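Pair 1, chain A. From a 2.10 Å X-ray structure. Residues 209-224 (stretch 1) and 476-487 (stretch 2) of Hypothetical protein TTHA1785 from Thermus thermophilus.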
# COMPACT_ATOMS: atom_id res chain seq x y z
N THR A 209 9.23 -4.68 13.21
CA THR A 209 8.13 -4.39 14.15
C THR A 209 6.96 -3.81 13.39
O THR A 209 7.13 -3.17 12.36
CB THR A 209 8.55 -3.38 15.23
OG1 THR A 209 8.86 -2.12 14.62
CG2 THR A 209 9.78 -3.88 15.98
N LEU A 210 5.76 -4.03 13.92
CA LEU A 210 4.53 -3.56 13.30
C LEU A 210 4.28 -2.07 13.47
O LEU A 210 3.84 -1.40 12.54
CB LEU A 210 3.35 -4.37 13.86
CG LEU A 210 3.33 -5.83 13.41
CD1 LEU A 210 2.38 -6.68 14.27
CD2 LEU A 210 2.92 -5.86 11.95
N GLY A 211 4.57 -1.56 14.66
CA GLY A 211 4.34 -0.15 14.92
C GLY A 211 2.97 0.00 15.55
O GLY A 211 2.30 -0.98 15.83
N SER A 212 2.53 1.24 15.77
CA SER A 212 1.24 1.47 16.38
C SER A 212 0.24 2.01 15.37
O SER A 212 0.48 1.98 14.16
CB SER A 212 1.38 2.45 17.54
OG SER A 212 2.34 1.98 18.48
N GLY A 213 -0.88 2.51 15.88
CA GLY A 213 -1.89 3.04 14.99
C GLY A 213 -2.63 1.88 14.37
O GLY A 213 -2.89 0.88 15.04
N ASN A 214 -2.94 1.99 13.09
CA ASN A 214 -3.65 0.94 12.39
C ASN A 214 -2.77 -0.14 11.77
O ASN A 214 -3.10 -0.69 10.72
CB ASN A 214 -4.55 1.57 11.32
CG ASN A 214 -5.79 2.23 11.91
OD1 ASN A 214 -5.74 2.81 13.00
ND2 ASN A 214 -6.91 2.15 11.19
N HIS A 215 -1.65 -0.45 12.41
CA HIS A 215 -0.76 -1.50 11.90
C HIS A 215 -1.00 -2.78 12.68
O HIS A 215 -1.22 -2.75 13.89
CB HIS A 215 0.71 -1.08 12.00
CG HIS A 215 1.06 0.12 11.18
ND1 HIS A 215 0.76 0.21 9.83
CD2 HIS A 215 1.67 1.29 11.51
CE1 HIS A 215 1.17 1.38 9.37
NE2 HIS A 215 1.73 2.05 10.36
N PHE A 216 -0.95 -3.91 12.00
CA PHE A 216 -1.21 -5.18 12.64
C PHE A 216 -0.84 -6.33 11.73
O PHE A 216 -0.40 -6.16 10.59
CB PHE A 216 -2.69 -5.30 12.98
CG PHE A 216 -3.58 -5.16 11.78
CD1 PHE A 216 -3.92 -6.26 11.02
CD2 PHE A 216 -3.98 -3.90 11.34
CE1 PHE A 216 -4.65 -6.13 9.84
CE2 PHE A 216 -4.70 -3.75 10.16
CZ PHE A 216 -5.04 -4.87 9.41
N LEU A 217 -1.04 -7.53 12.25
CA LEU A 217 -0.78 -8.73 11.52
C LEU A 217 -1.97 -9.62 11.89
O LEU A 217 -2.40 -9.61 13.03
CB LEU A 217 0.53 -9.31 12.01
CG LEU A 217 0.93 -10.78 11.88
CD1 LEU A 217 2.43 -10.89 12.13
CD2 LEU A 217 0.15 -11.62 12.88
N GLU A 218 -2.55 -10.32 10.92
CA GLU A 218 -3.63 -11.21 11.28
C GLU A 218 -3.62 -12.53 10.53
O GLU A 218 -3.27 -12.60 9.34
CB GLU A 218 -5.02 -10.53 11.19
CG GLU A 218 -5.38 -9.79 9.94
CD GLU A 218 -6.80 -9.22 9.98
OE1 GLU A 218 -7.19 -8.58 10.99
OE2 GLU A 218 -7.54 -9.42 9.00
N VAL A 219 -3.95 -13.59 11.27
CA VAL A 219 -4.05 -14.93 10.72
C VAL A 219 -5.53 -15.00 10.34
O VAL A 219 -6.39 -14.68 11.17
CB VAL A 219 -3.76 -16.01 11.76
CG1 VAL A 219 -3.79 -17.39 11.10
CG2 VAL A 219 -2.41 -15.75 12.41
N GLN A 220 -5.81 -15.39 9.11
CA GLN A 220 -7.19 -15.42 8.62
C GLN A 220 -7.42 -16.70 7.82
O GLN A 220 -6.52 -17.54 7.65
CB GLN A 220 -7.43 -14.22 7.68
CG GLN A 220 -6.57 -12.98 7.93
CD GLN A 220 -6.30 -12.15 6.66
OE1 GLN A 220 -5.62 -12.61 5.72
NE2 GLN A 220 -6.82 -10.93 6.62
N TYR A 221 -8.64 -16.84 7.32
CA TYR A 221 -8.95 -17.96 6.46
C TYR A 221 -9.79 -17.41 5.31
O TYR A 221 -10.49 -16.41 5.46
CB TYR A 221 -9.68 -19.09 7.21
CG TYR A 221 -11.07 -18.77 7.73
CD1 TYR A 221 -11.25 -18.22 9.01
CD2 TYR A 221 -12.19 -19.05 6.96
CE1 TYR A 221 -12.53 -17.96 9.50
CE2 TYR A 221 -13.47 -18.80 7.44
CZ TYR A 221 -13.63 -18.25 8.70
OH TYR A 221 -14.90 -18.00 9.17
N VAL A 222 -9.66 -18.02 4.14
CA VAL A 222 -10.42 -17.58 2.98
C VAL A 222 -11.85 -18.08 3.21
O VAL A 222 -12.06 -19.28 3.35
CB VAL A 222 -9.84 -18.22 1.70
CG1 VAL A 222 -10.66 -17.83 0.50
CG2 VAL A 222 -8.39 -17.79 1.52
N ASP A 223 -12.83 -17.19 3.29
CA ASP A 223 -14.19 -17.67 3.51
C ASP A 223 -15.07 -17.59 2.26
O ASP A 223 -16.20 -18.10 2.25
CB ASP A 223 -14.87 -16.97 4.70
CG ASP A 223 -15.55 -15.67 4.33
OD1 ASP A 223 -16.40 -15.20 5.12
OD2 ASP A 223 -15.24 -15.11 3.26
N GLU A 224 -14.55 -16.99 1.19
CA GLU A 224 -15.31 -16.89 -0.04
C GLU A 224 -14.39 -16.71 -1.24
O GLU A 224 -13.40 -15.98 -1.18
CB GLU A 224 -16.30 -15.72 0.06
CG GLU A 224 -17.53 -15.86 -0.81
CD GLU A 224 -18.76 -15.20 -0.19
OE1 GLU A 224 -18.84 -13.95 -0.20
OE2 GLU A 224 -19.65 -15.94 0.30
N VAL A 476 -11.56 -11.41 -6.15
CA VAL A 476 -11.03 -12.76 -6.21
C VAL A 476 -11.42 -13.54 -4.97
O VAL A 476 -11.93 -14.65 -5.07
CB VAL A 476 -9.51 -12.75 -6.36
CG1 VAL A 476 -9.00 -14.19 -6.39
CG2 VAL A 476 -9.12 -11.98 -7.62
N ALA A 477 -11.17 -12.97 -3.79
CA ALA A 477 -11.53 -13.67 -2.56
C ALA A 477 -11.72 -12.75 -1.38
O ALA A 477 -11.36 -11.58 -1.43
CB ALA A 477 -10.46 -14.74 -2.22
N ARG A 478 -12.31 -13.30 -0.32
CA ARG A 478 -12.54 -12.56 0.91
C ARG A 478 -11.91 -13.36 2.02
O ARG A 478 -11.97 -14.59 2.02
CB ARG A 478 -14.03 -12.37 1.20
CG ARG A 478 -14.26 -11.50 2.42
CD ARG A 478 -15.73 -11.18 2.65
NE ARG A 478 -16.49 -12.36 3.07
CZ ARG A 478 -17.81 -12.42 3.06
NH1 ARG A 478 -18.43 -13.52 3.46
NH2 ARG A 478 -18.52 -11.39 2.62
N LEU A 479 -11.31 -12.64 2.96
CA LEU A 479 -10.59 -13.22 4.09
C LEU A 479 -11.20 -12.79 5.43
O LEU A 479 -11.46 -11.60 5.64
CB LEU A 479 -9.13 -12.74 4.04
CG LEU A 479 -8.09 -13.23 3.01
CD1 LEU A 479 -8.73 -13.97 1.87
CD2 LEU A 479 -7.26 -12.04 2.54
N ARG A 480 -11.41 -13.75 6.32
CA ARG A 480 -11.97 -13.46 7.64
C ARG A 480 -10.87 -13.68 8.69
O ARG A 480 -10.18 -14.69 8.68
CB ARG A 480 -13.17 -14.36 7.89
CG ARG A 480 -13.93 -14.02 9.16
CD ARG A 480 -15.34 -14.61 9.16
NE ARG A 480 -16.08 -14.11 10.32
CZ ARG A 480 -15.81 -14.46 11.57
NH1 ARG A 480 -16.52 -13.96 12.57
NH2 ARG A 480 -14.84 -15.34 11.83
N PRO A 481 -10.69 -12.72 9.61
CA PRO A 481 -9.66 -12.83 10.66
C PRO A 481 -9.99 -13.80 11.79
O PRO A 481 -11.15 -13.97 12.15
CB PRO A 481 -9.53 -11.40 11.17
CG PRO A 481 -10.94 -10.89 11.05
CD PRO A 481 -11.40 -11.43 9.71
N LEU A 482 -8.94 -14.44 12.32
CA LEU A 482 -9.06 -15.38 13.42
C LEU A 482 -8.23 -14.88 14.59
O LEU A 482 -8.64 -14.98 15.74
CB LEU A 482 -8.53 -16.76 13.03
CG LEU A 482 -9.35 -17.60 12.05
CD1 LEU A 482 -8.47 -18.66 11.44
CD2 LEU A 482 -10.53 -18.21 12.78
N ILE A 483 -7.05 -14.36 14.27
CA ILE A 483 -6.11 -13.83 15.26
C ILE A 483 -5.61 -12.46 14.84
O ILE A 483 -5.18 -12.29 13.70
CB ILE A 483 -4.86 -14.72 15.42
CG1 ILE A 483 -5.25 -16.13 15.86
CG2 ILE A 483 -3.92 -14.08 16.44
CD1 ILE A 483 -4.06 -17.08 15.86
N VAL A 484 -5.64 -11.51 15.77
CA VAL A 484 -5.16 -10.17 15.48
C VAL A 484 -4.04 -9.81 16.45
O VAL A 484 -4.22 -9.87 17.67
CB VAL A 484 -6.30 -9.12 15.61
CG1 VAL A 484 -5.73 -7.72 15.50
CG2 VAL A 484 -7.35 -9.33 14.50
N VAL A 485 -2.88 -9.46 15.90
CA VAL A 485 -1.71 -9.07 16.69
C VAL A 485 -1.44 -7.60 16.35
O VAL A 485 -1.14 -7.26 15.20
CB VAL A 485 -0.46 -9.91 16.32
CG1 VAL A 485 0.75 -9.42 17.11
CG2 VAL A 485 -0.73 -11.38 16.62
N LYS A 486 -1.55 -6.73 17.36
CA LYS A 486 -1.34 -5.29 17.19
C LYS A 486 0.04 -4.86 17.69
O LYS A 486 0.60 -5.46 18.61
CB LYS A 486 -2.40 -4.50 17.95
CG LYS A 486 -3.71 -5.23 18.09
CD LYS A 486 -4.65 -4.57 19.09
CE LYS A 486 -5.09 -3.18 18.66
NZ LYS A 486 -6.13 -2.64 19.61
N GLY A 487 0.57 -3.79 17.09
CA GLY A 487 1.87 -3.29 17.48
C GLY A 487 1.87 -2.38 18.69
O GLY A 487 0.78 -2.09 19.24
OXT GLY A 487 2.98 -1.97 19.11
O HOH W 1 5.41 -2.47 17.12

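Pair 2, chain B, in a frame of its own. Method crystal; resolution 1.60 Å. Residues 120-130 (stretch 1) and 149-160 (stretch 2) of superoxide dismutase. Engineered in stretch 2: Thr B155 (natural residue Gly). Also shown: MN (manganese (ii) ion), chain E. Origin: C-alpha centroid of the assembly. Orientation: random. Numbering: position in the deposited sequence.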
# COMPACT_ATOMS: atom_id res chain seq x y z
N GLY B 120 -1.66 -4.77 -3.67
CA GLY B 120 -1.65 -3.82 -2.57
C GLY B 120 -0.34 -3.87 -1.80
O GLY B 120 0.70 -4.25 -2.33
N SER B 121 -0.40 -3.48 -0.52
CA SER B 121 0.79 -3.46 0.33
C SER B 121 1.11 -4.81 0.94
O SER B 121 0.20 -5.58 1.25
CB SER B 121 0.60 -2.44 1.46
OG SER B 121 0.34 -1.12 0.98
N GLY B 122 2.39 -5.10 1.15
CA GLY B 122 2.72 -6.35 1.78
C GLY B 122 4.18 -6.73 1.66
O GLY B 122 5.02 -5.88 1.35
N TRP B 123 4.44 -8.00 1.93
CA TRP B 123 5.79 -8.57 1.92
C TRP B 123 5.83 -9.94 1.29
O TRP B 123 4.88 -10.70 1.46
CB TRP B 123 6.28 -8.77 3.35
CG TRP B 123 6.19 -7.57 4.20
CD1 TRP B 123 5.05 -7.06 4.78
CD2 TRP B 123 7.26 -6.70 4.58
NE1 TRP B 123 5.35 -5.91 5.49
CE2 TRP B 123 6.69 -5.67 5.38
CE3 TRP B 123 8.64 -6.67 4.33
CZ2 TRP B 123 7.46 -4.64 5.93
CZ3 TRP B 123 9.41 -5.63 4.88
CH2 TRP B 123 8.81 -4.64 5.67
N VAL B 124 6.90 -10.26 0.56
CA VAL B 124 7.04 -11.62 0.05
C VAL B 124 8.14 -12.16 0.99
O VAL B 124 9.14 -11.49 1.27
CB VAL B 124 7.44 -11.67 -1.45
CG1 VAL B 124 8.61 -10.80 -1.72
CG2 VAL B 124 7.72 -13.12 -1.85
N TRP B 125 7.89 -13.34 1.54
CA TRP B 125 8.80 -13.95 2.50
C TRP B 125 9.30 -15.34 2.08
O TRP B 125 8.55 -16.12 1.49
CB TRP B 125 8.06 -14.11 3.84
CG TRP B 125 8.22 -12.96 4.79
CD1 TRP B 125 7.29 -12.00 5.12
CD2 TRP B 125 9.39 -12.66 5.56
NE1 TRP B 125 7.83 -11.12 6.06
CE2 TRP B 125 9.11 -11.51 6.34
CE3 TRP B 125 10.65 -13.26 5.67
CZ2 TRP B 125 10.05 -10.94 7.21
CZ3 TRP B 125 11.59 -12.70 6.53
CH2 TRP B 125 11.29 -11.55 7.29
N LEU B 126 10.57 -15.61 2.36
CA LEU B 126 11.12 -16.93 2.16
C LEU B 126 11.12 -17.39 3.62
O LEU B 126 11.64 -16.69 4.49
CB LEU B 126 12.54 -16.90 1.61
CG LEU B 126 13.21 -18.29 1.65
CD1 LEU B 126 12.47 -19.25 0.71
CD2 LEU B 126 14.65 -18.15 1.27
N ALA B 127 10.48 -18.51 3.90
CA ALA B 127 10.40 -19.00 5.27
C ALA B 127 10.74 -20.50 5.35
O ALA B 127 10.71 -21.20 4.33
CB ALA B 127 9.00 -18.75 5.83
N SER B 128 11.11 -20.98 6.53
CA SER B 128 11.39 -22.41 6.68
C SER B 128 10.61 -22.96 7.88
O SER B 128 10.22 -22.20 8.78
CB SER B 128 12.89 -22.66 6.90
OG SER B 128 13.38 -22.01 8.07
N ASP B 129 10.33 -24.26 7.88
CA ASP B 129 9.66 -24.86 9.02
C ASP B 129 10.78 -25.49 9.86
O ASP B 129 11.96 -25.27 9.57
CB ASP B 129 8.58 -25.90 8.61
CG ASP B 129 9.13 -27.16 7.93
OD1 ASP B 129 10.36 -27.37 7.93
OD2 ASP B 129 8.31 -27.96 7.40
N ALA B 130 10.44 -26.21 10.91
CA ALA B 130 11.46 -26.80 11.79
C ALA B 130 12.30 -27.87 11.10
O ALA B 130 13.37 -28.24 11.60
CB ALA B 130 10.80 -27.38 13.06
N GLY B 149 4.15 -19.80 12.90
CA GLY B 149 5.13 -20.69 13.49
C GLY B 149 6.36 -20.93 12.62
O GLY B 149 7.26 -21.67 13.00
N LEU B 150 6.41 -20.28 11.46
CA LEU B 150 7.52 -20.43 10.52
C LEU B 150 8.70 -19.51 10.83
O LEU B 150 8.54 -18.48 11.52
CB LEU B 150 7.04 -20.18 9.10
CG LEU B 150 6.05 -21.22 8.59
CD1 LEU B 150 5.51 -20.83 7.23
CD2 LEU B 150 6.76 -22.56 8.50
N ASN B 151 9.85 -19.86 10.27
CA ASN B 151 11.08 -19.11 10.45
C ASN B 151 11.28 -18.14 9.30
O ASN B 151 11.46 -18.57 8.17
CB ASN B 151 12.26 -20.07 10.48
CG ASN B 151 13.52 -19.42 10.92
OD1 ASN B 151 13.52 -18.66 11.89
ND2 ASN B 151 14.62 -19.70 10.23
N PRO B 152 11.29 -16.82 9.57
CA PRO B 152 11.48 -15.82 8.50
C PRO B 152 12.93 -15.69 8.04
O PRO B 152 13.77 -15.26 8.83
CB PRO B 152 10.95 -14.53 9.13
CG PRO B 152 11.27 -14.70 10.60
CD PRO B 152 11.14 -16.19 10.89
N LEU B 153 13.22 -15.99 6.78
CA LEU B 153 14.59 -15.95 6.29
C LEU B 153 14.98 -14.75 5.45
O LEU B 153 16.00 -14.12 5.69
CB LEU B 153 14.92 -17.20 5.48
CG LEU B 153 14.49 -18.53 6.09
CD1 LEU B 153 14.90 -19.65 5.15
CD2 LEU B 153 15.17 -18.71 7.44
N LEU B 154 14.15 -14.44 4.46
CA LEU B 154 14.44 -13.34 3.56
C LEU B 154 13.13 -12.68 3.15
O LEU B 154 12.17 -13.36 2.83
CB LEU B 154 15.16 -13.87 2.31
CG LEU B 154 15.20 -12.93 1.11
CD1 LEU B 154 16.23 -11.83 1.40
CD2 LEU B 154 15.56 -13.72 -0.19
N THR B 155 13.08 -11.35 3.20
CA THR B 155 11.85 -10.69 2.76
C THR B 155 12.07 -9.53 1.84
O THR B 155 13.06 -8.80 1.96
CB THR B 155 10.97 -10.19 3.96
OG1 THR B 155 9.70 -9.77 3.46
CG2 THR B 155 11.64 -9.01 4.72
N PHE B 156 11.15 -9.34 0.88
CA PHE B 156 11.19 -8.18 0.00
C PHE B 156 9.92 -7.37 0.40
O PHE B 156 8.83 -7.91 0.46
CB PHE B 156 11.09 -8.57 -1.47
CG PHE B 156 12.35 -9.17 -2.05
CD1 PHE B 156 13.51 -9.30 -1.29
CD2 PHE B 156 12.36 -9.61 -3.38
CE1 PHE B 156 14.69 -9.86 -1.83
CE2 PHE B 156 13.52 -10.17 -3.93
CZ PHE B 156 14.68 -10.30 -3.17
N ASP B 157 10.11 -6.10 0.73
CA ASP B 157 9.00 -5.22 1.10
C ASP B 157 8.36 -4.72 -0.20
O ASP B 157 9.06 -4.12 -1.03
CB ASP B 157 9.60 -4.06 1.87
CG ASP B 157 8.57 -3.15 2.49
OD1 ASP B 157 7.36 -3.40 2.34
OD2 ASP B 157 9.06 -2.18 3.13
N VAL B 158 7.06 -4.97 -0.38
CA VAL B 158 6.41 -4.47 -1.58
C VAL B 158 5.42 -3.38 -1.30
O VAL B 158 4.57 -3.05 -2.13
CB VAL B 158 5.84 -5.60 -2.51
CG1 VAL B 158 7.01 -6.53 -2.93
CG2 VAL B 158 4.74 -6.39 -1.81
N TRP B 159 5.57 -2.79 -0.10
CA TRP B 159 4.79 -1.60 0.23
C TRP B 159 5.45 -0.61 -0.75
O TRP B 159 6.65 -0.64 -0.95
CB TRP B 159 5.09 -1.12 1.66
CG TRP B 159 4.23 -1.79 2.70
CD1 TRP B 159 4.23 -3.11 3.01
CD2 TRP B 159 3.28 -1.16 3.54
NE1 TRP B 159 3.31 -3.36 4.01
CE2 TRP B 159 2.71 -2.17 4.35
CE3 TRP B 159 2.84 0.17 3.69
CZ2 TRP B 159 1.71 -1.90 5.32
CZ3 TRP B 159 1.84 0.45 4.66
CH2 TRP B 159 1.29 -0.59 5.46
N GLU B 160 4.64 0.19 -1.42
CA GLU B 160 5.20 1.13 -2.40
C GLU B 160 6.26 2.07 -1.87
O GLU B 160 7.16 2.45 -2.61
CB GLU B 160 4.05 1.91 -3.07
CG GLU B 160 3.16 0.99 -3.90
CD GLU B 160 2.01 1.72 -4.55
OE1 GLU B 160 1.31 2.47 -3.83
OE2 GLU B 160 1.81 1.56 -5.77
MN MN E . 8.42 -0.75 4.48
O HOH W 2 2.32 -1.76 -2.51
O HOH W 3 2.09 0.49 -0.04
O HOH W 4 6.58 -2.00 4.69

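The sharpest difference lies on the face that carries Glu A218 in pair 1 and Trp B125 in pair 2, two residues whose CA atoms superpose within 0.3 Å. In pair 1 the position is polar: Gln A220 NE2 donates a hydrogen bond to Glu A218 OE2 at 2.9 Å, so two neighbours on one face of a strand satisfy each other, while Glu A218 OE1 packs 3.6 Å from Val A484 CG2. In pair 2 an indole fills the place. Thr B155, an engineered residue matching Val A484, sets its CB over one face of the Trp B125 six-membered ring, 3.2 Å from the centroid, and Pro B152 CB covers the opposite face at 3.7 Å from the same centroid. Ala B127, matching Gln A220, has only a methyl group there.

Beneath these differences the backbones agree to 0.5 Å over 14 central residues. Each pair is antiparallel and contains a one-residue bulge at the same place, between Val A219 and Gln A220 and between Leu B126 and Ala B127. One carbonyl receives two amides: Val A219 O accepts from Leu A482 N at 2.8 Å and Ile A483 N at 3.2 Å; Leu B126 O accepts from Leu B153 N at 2.9 Å and, weakly, from Leu B154 N at 3.4 Å. Pro A481 and Pro B152 coincide, and proline suits a non-hydrogen-bonded site because it has no amide hydrogen to offer.

The other face is apolar near the bulge in both. Val A219 CG2 lies 4.0 Å from Ile A483 CB, and Leu B126 CB lies 4.1 Å from Leu B154 CB; branched aliphatic chains fill the space between strands without needing polar partners. Further along, Tyr A221 receives Arg A480 CB over its ring, 4.2 Å from the centroid, and meets Leu A482 CG at its edge. The matching Ser B128 is small, and its OG sits 3.3 Å from Asn B151 CB.

The ends diverge. In pair 1 Arg A478 reaches Asp A223 through a salt bridge, NE to OD2 at 3.0 Å, with NH1 also donating to OD1 at 3.1 Å; the planar guanidinium presents two N-H groups to one carboxylate. At the opposite end, Lys A486 matches Asp B157, whose OD2 binds manganese at 2.1 Å, as befits a superoxide dismutase, while its OD1 accepts from Trp B159 N at 3.1 Å. A carboxylate can thus serve metal and backbone at once.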